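Local coordinates for L-ribulose 3-epimerase (Methylomonas sp. DH-1, PDB 7CJ7), which catalyses the manganese-dependent epimerization of ketoses at C3, acting most strongly on L-ribulose and also interconverting D-allulose and D-fructose, at residues E107-K118 / N148-T159. Numbering follows the deposited sequence.
With MN (manganese (II) ion), chain D; SOL (L-sorbose), chain C.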
ATOM      1  N   GLU A 107      21.942  12.895   9.921  1.00 11.18           N
ATOM      2  CA  GLU A 107      20.508  12.738   9.547  1.00 11.21           C
ATOM      3  C   GLU A 107      19.917  11.494  10.209  1.00 10.37           C
ATOM      4  O   GLU A 107      20.422  10.383   9.952  1.00 10.59           O
ATOM      5  CB  GLU A 107      20.351  12.644   8.029  1.00 12.32           C
ATOM      6  CG  GLU A 107      20.925  13.835   7.288  1.00 12.83           C
ATOM      7  CD  GLU A 107      20.160  15.137   7.465  1.00 13.07           C
ATOM      8  OE1 GLU A 107      18.979  15.087   7.894  1.00 12.69           O
ATOM      9  OE2 GLU A 107      20.744  16.209   7.158  1.00 14.61           O
ATOM     10  N   LEU A 108      18.895  11.694  11.049  1.00 10.08           N
ATOM     11  CA  LEU A 108      18.047  10.601  11.570  1.00 10.32           C
ATOM     12  C   LEU A 108      16.699  10.714  10.869  1.00  9.98           C
ATOM     13  O   LEU A 108      16.039  11.747  11.031  1.00  9.26           O
ATOM     14  CB  LEU A 108      17.878  10.722  13.085  1.00 11.35           C
ATOM     15  CG  LEU A 108      16.966   9.658  13.689  1.00 12.71           C
ATOM     16  CD1 LEU A 108      17.612   8.295  13.550  1.00 13.58           C
ATOM     17  CD2 LEU A 108      16.646   9.945  15.142  1.00 14.13           C
ATOM     18  N   CYS A 109      16.334   9.721  10.062  1.00 11.11           N
ATOM     19  CA  CYS A 109      15.147   9.822   9.182  1.00 10.92           C
ATOM     20  C   CYS A 109      14.282   8.565   9.310  1.00 10.22           C
ATOM     21  O   CYS A 109      14.570   7.701  10.154  1.00  9.47           O
ATOM     22  CB  CYS A 109      15.578  10.098   7.747  1.00 11.67           C
ATOM     23  SG  CYS A 109      16.401   8.698   6.946  1.00 14.66           S
ATOM     24  N   GLY A 110      13.195   8.516   8.549  1.00  9.89           N
ATOM     25  CA  GLY A 110      12.262   7.385   8.582  1.00  9.63           C
ATOM     26  C   GLY A 110      11.036   7.667   9.437  1.00  9.89           C
ATOM     27  O   GLY A 110      10.686   8.843   9.669  1.00  9.50           O
ATOM     28  N   VAL A 111      10.373   6.600   9.860  1.00  9.48           N
ATOM     29  CA  VAL A 111       9.091   6.684  10.600  1.00 10.15           C
ATOM     30  C   VAL A 111       9.428   6.796  12.086  1.00 10.32           C
ATOM     31  O   VAL A 111       9.269   5.811  12.832  1.00 11.15           O
ATOM     32  CB  VAL A 111       8.180   5.500  10.240  1.00 11.28           C
ATOM     33  CG1 VAL A 111       6.844   5.592  10.965  1.00 12.31           C
ATOM     34  CG2 VAL A 111       7.965   5.443   8.734  1.00 12.89           C
ATOM     35  N   ILE A 112       9.898   7.977  12.482  1.00 10.29           N
ATOM     36  CA  ILE A 112      10.427   8.239  13.850  1.00 10.07           C
ATOM     37  C   ILE A 112       9.321   8.829  14.726  1.00  9.72           C
ATOM     38  O   ILE A 112       9.582   9.040  15.909  1.00 10.27           O
ATOM     39  CB  ILE A 112      11.661   9.157  13.786  1.00 10.08           C
ATOM     40  CG1 ILE A 112      11.385  10.439  12.996  1.00 10.58           C
ATOM     41  CG2 ILE A 112      12.861   8.410  13.227  1.00 11.69           C
ATOM     42  CD1 ILE A 112      12.524  11.431  13.031  1.00 11.72           C
ATOM     43  N   TYR A 113       8.138   9.088  14.162  1.00  9.92           N
ATOM     44  CA  TYR A 113       7.060   9.868  14.816  1.00 10.08           C
ATOM     45  C   TYR A 113       5.880   8.957  15.191  1.00  9.94           C
ATOM     46  O   TYR A 113       4.900   9.455  15.761  1.00 10.19           O
ATOM     47  CB  TYR A 113       6.605  10.995  13.885  1.00 10.11           C
ATOM     48  CG  TYR A 113       6.211  10.497  12.525  1.00 10.11           C
ATOM     49  CD1 TYR A 113       4.923  10.050  12.285  1.00 11.11           C
ATOM     50  CD2 TYR A 113       7.131  10.423  11.490  1.00  9.99           C
ATOM     51  CE1 TYR A 113       4.547   9.559  11.046  1.00 10.81           C
ATOM     52  CE2 TYR A 113       6.766   9.951  10.241  1.00  9.65           C
ATOM     53  CZ  TYR A 113       5.473   9.503  10.022  1.00 10.60           C
ATOM     54  OH  TYR A 113       5.099   9.022   8.801  1.00 10.47           O
ATOM     55  N   CYS A 114       5.976   7.661  14.912  1.00  9.25           N
ATOM     56  CA  CYS A 114       4.910   6.679  15.241  1.00 10.26           C
ATOM     57  C   CYS A 114       5.425   5.247  15.066  1.00 11.01           C
ATOM     58  O   CYS A 114       6.574   5.068  14.606  1.00 11.21           O
ATOM     59  CB  CYS A 114       3.693   6.886  14.356  1.00 11.43           C
ATOM     60  SG  CYS A 114       3.979   6.406  12.638  1.00 14.28           S
ATOM     61  N   ALA A 115       4.601   4.261  15.419  1.00 11.76           N
ATOM     62  CA  ALA A 115       4.883   2.838  15.128  1.00 12.79           C
ATOM     63  C   ALA A 115       4.781   2.626  13.613  1.00 13.41           C
ATOM     64  O   ALA A 115       3.774   3.043  12.999  1.00 15.52           O
ATOM     65  CB  ALA A 115       3.940   1.943  15.892  1.00 13.48           C
ATOM     66  N   LEU A 116       5.811   2.039  13.015  1.00 13.40           N
ATOM     67  CA  LEU A 116       5.805   1.661  11.579  1.00 14.26           C
ATOM     68  C   LEU A 116       4.923   0.423  11.442  1.00 13.66           C
ATOM     69  O   LEU A 116       5.262  -0.598  12.069  1.00 15.84           O
ATOM     70  CB  LEU A 116       7.235   1.370  11.125  1.00 14.70           C
ATOM     71  CG  LEU A 116       7.389   0.933   9.671  1.00 16.47           C
ATOM     72  CD1 LEU A 116       6.965   2.033   8.728  1.00 17.02           C
ATOM     73  CD2 LEU A 116       8.821   0.510   9.382  1.00 19.12           C
ATOM     74  N   GLY A 117       3.826   0.520  10.694  1.00 13.50           N
ATOM     75  CA  GLY A 117       2.967  -0.643  10.403  1.00 14.78           C
ATOM     76  C   GLY A 117       1.494  -0.290  10.355  1.00 14.51           C
ATOM     77  O   GLY A 117       1.171   0.905  10.270  1.00 12.92           O
ATOM     78  N   LYS A 118       0.637  -1.312  10.359  1.00 15.90           N
ATOM     79  CA  LYS A 118      -0.794  -1.159   9.994  1.00 17.91           C
ATOM     80  C   LYS A 118      -1.635  -0.892  11.242  1.00 19.49           C
ATOM     81  O   LYS A 118      -1.976  -1.844  11.939  1.00 24.77           O
ATOM     82  CB  LYS A 118      -1.352  -2.393   9.283  1.00 24.19           C
ATOM     83  CG  LYS A 118      -2.727  -2.141   8.675  1.00 28.33           C
ATOM     84  CD  LYS A 118      -3.537  -3.365   8.329  1.00 35.11           C
ATOM     85  CE  LYS A 118      -3.576  -3.615   6.841  1.00 36.33           C
ATOM     86  NZ  LYS A 118      -2.212  -3.875   6.337  1.00 31.62           N
ATOM     87  N   ASN A 148      20.049  16.681  12.237  1.00  9.59           N
ATOM     88  CA  ASN A 148      18.700  16.980  11.697  1.00  9.29           C
ATOM     89  C   ASN A 148      17.835  15.721  11.793  1.00  9.00           C
ATOM     90  O   ASN A 148      18.348  14.603  11.565  1.00  8.39           O
ATOM     91  CB  ASN A 148      18.742  17.448  10.242  1.00  9.29           C
ATOM     92  CG  ASN A 148      19.601  18.667  10.010  1.00  9.43           C
ATOM     93  OD1 ASN A 148      19.491  19.647  10.738  1.00  9.77           O
ATOM     94  ND2 ASN A 148      20.430  18.621   8.979  1.00 10.71           N
ATOM     95  N   ILE A 149      16.542  15.893  12.051  1.00  8.55           N
ATOM     96  CA  ILE A 149      15.568  14.775  11.959  1.00  9.15           C
ATOM     97  C   ILE A 149      14.680  15.027  10.740  1.00  9.94           C
ATOM     98  O   ILE A 149      14.295  16.179  10.487  1.00  9.76           O
ATOM     99  CB  ILE A 149      14.773  14.577  13.256  1.00  9.41           C
ATOM    100  CG1 ILE A 149      13.791  15.717  13.537  1.00  9.96           C
ATOM    101  CG2 ILE A 149      15.736  14.363  14.413  1.00 10.84           C
ATOM    102  CD1 ILE A 149      12.878  15.429  14.716  1.00 10.32           C
ATOM    103  N   ASP A 150      14.412  13.964   9.993  1.00  9.41           N
ATOM    104  CA  ASP A 150      13.612  14.014   8.751  1.00  9.48           C
ATOM    105  C   ASP A 150      12.472  13.009   8.918  1.00  9.04           C
ATOM    106  O   ASP A 150      12.747  11.799   9.056  1.00  9.50           O
ATOM    107  CB  ASP A 150      14.497  13.743   7.536  1.00  9.53           C
ATOM    108  CG  ASP A 150      15.840  14.450   7.602  1.00 10.78           C
ATOM    109  OD1 ASP A 150      15.901  15.642   7.211  1.00 10.61           O
ATOM    110  OD2 ASP A 150      16.815  13.806   8.067  1.00 12.80           O
ATOM    111  N   LEU A 151      11.242  13.505   8.929  1.00  8.98           N
ATOM    112  CA  LEU A 151      10.031  12.702   9.209  1.00  9.39           C
ATOM    113  C   LEU A 151       9.514  12.144   7.884  1.00  8.88           C
ATOM    114  O   LEU A 151       9.081  12.932   7.012  1.00  7.94           O
ATOM    115  CB  LEU A 151       9.007  13.603   9.899  1.00 10.79           C
ATOM    116  CG  LEU A 151       9.308  13.967  11.355  1.00 12.35           C
ATOM    117  CD1 LEU A 151      10.560  14.813  11.510  1.00 15.02           C
ATOM    118  CD2 LEU A 151       8.127  14.688  11.957  1.00 13.31           C
ATOM    119  N   GLU A 152       9.614  10.828   7.717  1.00  8.98           N
ATOM    120  CA  GLU A 152       9.266  10.160   6.448  1.00  8.55           C
ATOM    121  C   GLU A 152       7.746   9.991   6.360  1.00  8.86           C
ATOM    122  O   GLU A 152       7.164   9.262   7.177  1.00  8.57           O
ATOM    123  CB  GLU A 152       9.957   8.809   6.326  1.00  9.47           C
ATOM    124  CG  GLU A 152       9.864   8.257   4.927  1.00 10.26           C
ATOM    125  CD  GLU A 152      10.561   6.922   4.767  1.00 11.57           C
ATOM    126  OE1 GLU A 152      11.015   6.344   5.801  1.00 14.43           O
ATOM    127  OE2 GLU A 152      10.662   6.474   3.624  1.00 11.56           O
ATOM    128  N   VAL A 153       7.150  10.617   5.358  1.00  9.27           N
ATOM    129  CA  VAL A 153       5.727  10.411   4.971  1.00 10.70           C
ATOM    130  C   VAL A 153       5.615   9.014   4.369  1.00 10.29           C
ATOM    131  O   VAL A 153       6.340   8.712   3.411  1.00 12.03           O
ATOM    132  CB  VAL A 153       5.288  11.499   3.981  1.00 11.69           C
ATOM    133  CG1 VAL A 153       3.866  11.261   3.506  1.00 13.57           C
ATOM    134  CG2 VAL A 153       5.459  12.879   4.599  1.00 14.04           C
ATOM    135  N   VAL A 154       4.760   8.168   4.917  1.00  9.59           N
ATOM    136  CA  VAL A 154       4.617   6.795   4.370  1.00  9.81           C
ATOM    137  C   VAL A 154       3.137   6.535   4.122  1.00 10.04           C
ATOM    138  O   VAL A 154       2.285   7.338   4.552  1.00 10.17           O
ATOM    139  CB  VAL A 154       5.246   5.733   5.287  1.00  9.89           C
ATOM    140  CG1 VAL A 154       6.754   5.902   5.385  1.00  9.50           C
ATOM    141  CG2 VAL A 154       4.595   5.741   6.662  1.00  9.96           C
ATOM    142  N   ASN A 155       2.849   5.444   3.434  1.00  9.53           N
ATOM    143  CA  ASN A 155       1.478   5.166   2.950  1.00  9.71           C
ATOM    144  C   ASN A 155       0.591   4.764   4.136  1.00  9.04           C
ATOM    145  O   ASN A 155       1.096   4.495   5.255  1.00  8.89           O
ATOM    146  CB  ASN A 155       1.507   4.144   1.809  1.00  9.23           C
ATOM    147  CG  ASN A 155       1.857   2.751   2.269  1.00  9.11           C
ATOM    148  OD1 ASN A 155       1.113   2.173   3.049  1.00 10.70           O
ATOM    149  ND2 ASN A 155       2.978   2.210   1.796  1.00  8.86           N
ATOM    150  N   ARG A 156      -0.704   4.703   3.868  1.00  9.63           N
ATOM    151  CA  ARG A 156      -1.792   4.427   4.837  1.00  9.40           C
ATOM    152  C   ARG A 156      -1.551   3.099   5.570  1.00  8.56           C
ATOM    153  O   ARG A 156      -2.006   2.980   6.725  1.00  9.32           O
ATOM    154  CB  ARG A 156      -3.114   4.389   4.070  1.00 10.02           C
ATOM    155  CG  ARG A 156      -3.185   3.266   3.042  1.00 10.48           C
ATOM    156  CD  ARG A 156      -4.346   3.402   2.076  1.00 11.07           C
ATOM    157  NE  ARG A 156      -4.288   4.651   1.332  1.00 12.18           N
ATOM    158  CZ  ARG A 156      -5.305   5.162   0.659  1.00 12.29           C
ATOM    159  NH1 ARG A 156      -6.454   4.517   0.622  1.00 13.31           N
ATOM    160  NH2 ARG A 156      -5.173   6.317   0.027  1.00 12.45           N
ATOM    161  N   TYR A 157      -0.915   2.112   4.943  1.00  7.79           N
ATOM    162  CA  TYR A 157      -0.717   0.782   5.580  1.00  8.18           C
ATOM    163  C   TYR A 157       0.465   0.827   6.567  1.00  8.72           C
ATOM    164  O   TYR A 157       0.666  -0.172   7.265  1.00  9.00           O
ATOM    165  CB  TYR A 157      -0.518  -0.319   4.531  1.00  8.27           C
ATOM    166  CG  TYR A 157      -1.600  -0.412   3.485  1.00  8.61           C
ATOM    167  CD1 TYR A 157      -2.820  -1.014   3.750  1.00  8.92           C
ATOM    168  CD2 TYR A 157      -1.387   0.074   2.207  1.00  9.11           C
ATOM    169  CE1 TYR A 157      -3.804  -1.117   2.780  1.00  9.45           C
ATOM    170  CE2 TYR A 157      -2.361  -0.007   1.226  1.00  9.59           C
ATOM    171  CZ  TYR A 157      -3.571  -0.621   1.510  1.00  9.61           C
ATOM    172  OH  TYR A 157      -4.527  -0.720   0.545  1.00 10.93           O
ATOM    173  N   GLU A 158       1.220   1.933   6.624  1.00  9.08           N
ATOM    174  CA  GLU A 158       2.469   2.027   7.430  1.00 10.30           C
ATOM    175  C   GLU A 158       2.402   3.145   8.486  1.00 10.61           C
ATOM    176  O   GLU A 158       3.230   3.108   9.408  1.00 10.88           O
ATOM    177  CB  GLU A 158       3.678   2.171   6.505  1.00 11.28           C
ATOM    178  CG  GLU A 158       3.938   0.931   5.652  1.00 11.66           C
ATOM    179  CD  GLU A 158       5.255   0.966   4.888  1.00 12.50           C
ATOM    180  OE1 GLU A 158       6.160   1.703   5.328  1.00 12.93           O
ATOM    181  OE2 GLU A 158       5.365   0.291   3.834  1.00 13.38           O
ATOM    182  N   THR A 159       1.467   4.095   8.369  1.00 11.00           N
ATOM    183  CA  THR A 159       1.159   5.099   9.427  1.00 10.92           C
ATOM    184  C   THR A 159      -0.261   5.622   9.254  1.00 10.46           C
ATOM    185  O   THR A 159      -0.767   5.643   8.111  1.00 11.65           O
ATOM    186  CB  THR A 159       2.096   6.316   9.437  1.00 11.95           C
ATOM    187  OG1 THR A 159       1.794   7.086  10.600  1.00 13.31           O
ATOM    188  CG2 THR A 159       1.936   7.228   8.245  1.00 12.75           C
TER
HETATM  189 MN    MN D 302      11.625   4.876   2.716  1.00 20.11          MN
HETATM  190  C1  SOL C 301       9.305   2.049   5.061  1.00 18.34           C
HETATM  191  O1  SOL C 301       8.324   1.680   4.121  1.00 15.98           O
HETATM  192  C2  SOL C 301      10.345   2.938   4.460  1.00 16.34           C
HETATM  193  O2  SOL C 301      10.108   3.570   3.444  1.00 14.15           O
HETATM  194  C3  SOL C 301      11.718   2.993   5.115  1.00 18.35           C
HETATM  195  O3  SOL C 301      12.414   4.156   4.729  1.00 13.86           O
HETATM  196  C4  SOL C 301      11.613   2.913   6.634  1.00 21.18           C
HETATM  197  O4  SOL C 301      10.866   4.032   7.117  1.00 28.39           O
HETATM  198  C5  SOL C 301      12.969   2.898   7.342  1.00 24.39           C
HETATM  199  O5  SOL C 301      12.768   3.007   8.751  1.00 31.17           O
HETATM  200  C6  SOL C 301      13.785   1.653   7.062  1.00 26.53           C
HETATM  201  O6  SOL C 301      15.055   1.727   7.716  1.00 23.74           O
HETATM  202  O   HOH W   1      -1.274   2.204   9.329  1.00 13.33           O
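G110 and E152 meet at the sugar site: E152 N donates to G110 O at 3.0 Å. With CG trans to the main-chain N (chi1 -167°) and the rest of the chain extended, E152 sends its carboxylate to two partners: OE2 binds manganese at 2.1 Å, while OE1 accepts a hydrogen bond from O4 of L-sorbose. D185, H211 and E246 complete the protein's share of the metal shell, and E152 is, by similarity, a proton donor/acceptor. G110 CA lies 3.9 Å from sorbose O4. Farther along 148-159, E158 OE1 accepts a hydrogen bond from sorbose O1 that is very short at 2.5 Å, and L116 CD1 packs against that same carboxylate oxygen; E158 OE2 is held by Y157 of the second subunit.

Behind this shell stands Y113, whose OH donates to E152 O at 2.6 Å, the carbonyl oxygen lying at the ring edge and near its plane. The backbone of the metal ligand is thereby gripped at both N and O. V111 CG2 touches V154 CG1 (3.6 Å) and also borders sorbose O4.

Strands 107-112 and 148-152 are parallel neighbours in the eight-stranded TIM barrel, joined through helix 125-143 as a beta-alpha-beta unit; accordingly, L108 N donates to N148 O, and L108 O accepts from D150 N. On one sheet face, N148 ND2 reaches E107 OE2 almost straight (174°), although it arrives from above the carboxylate plane. E107 OE1 and D150 OD2 lie only 2.5 Å apart, so one of the two acids probably carries a proton, and K5 bridges both acids. Past the strands, G117 N donates to E158 O at 173°, tying the two loops together.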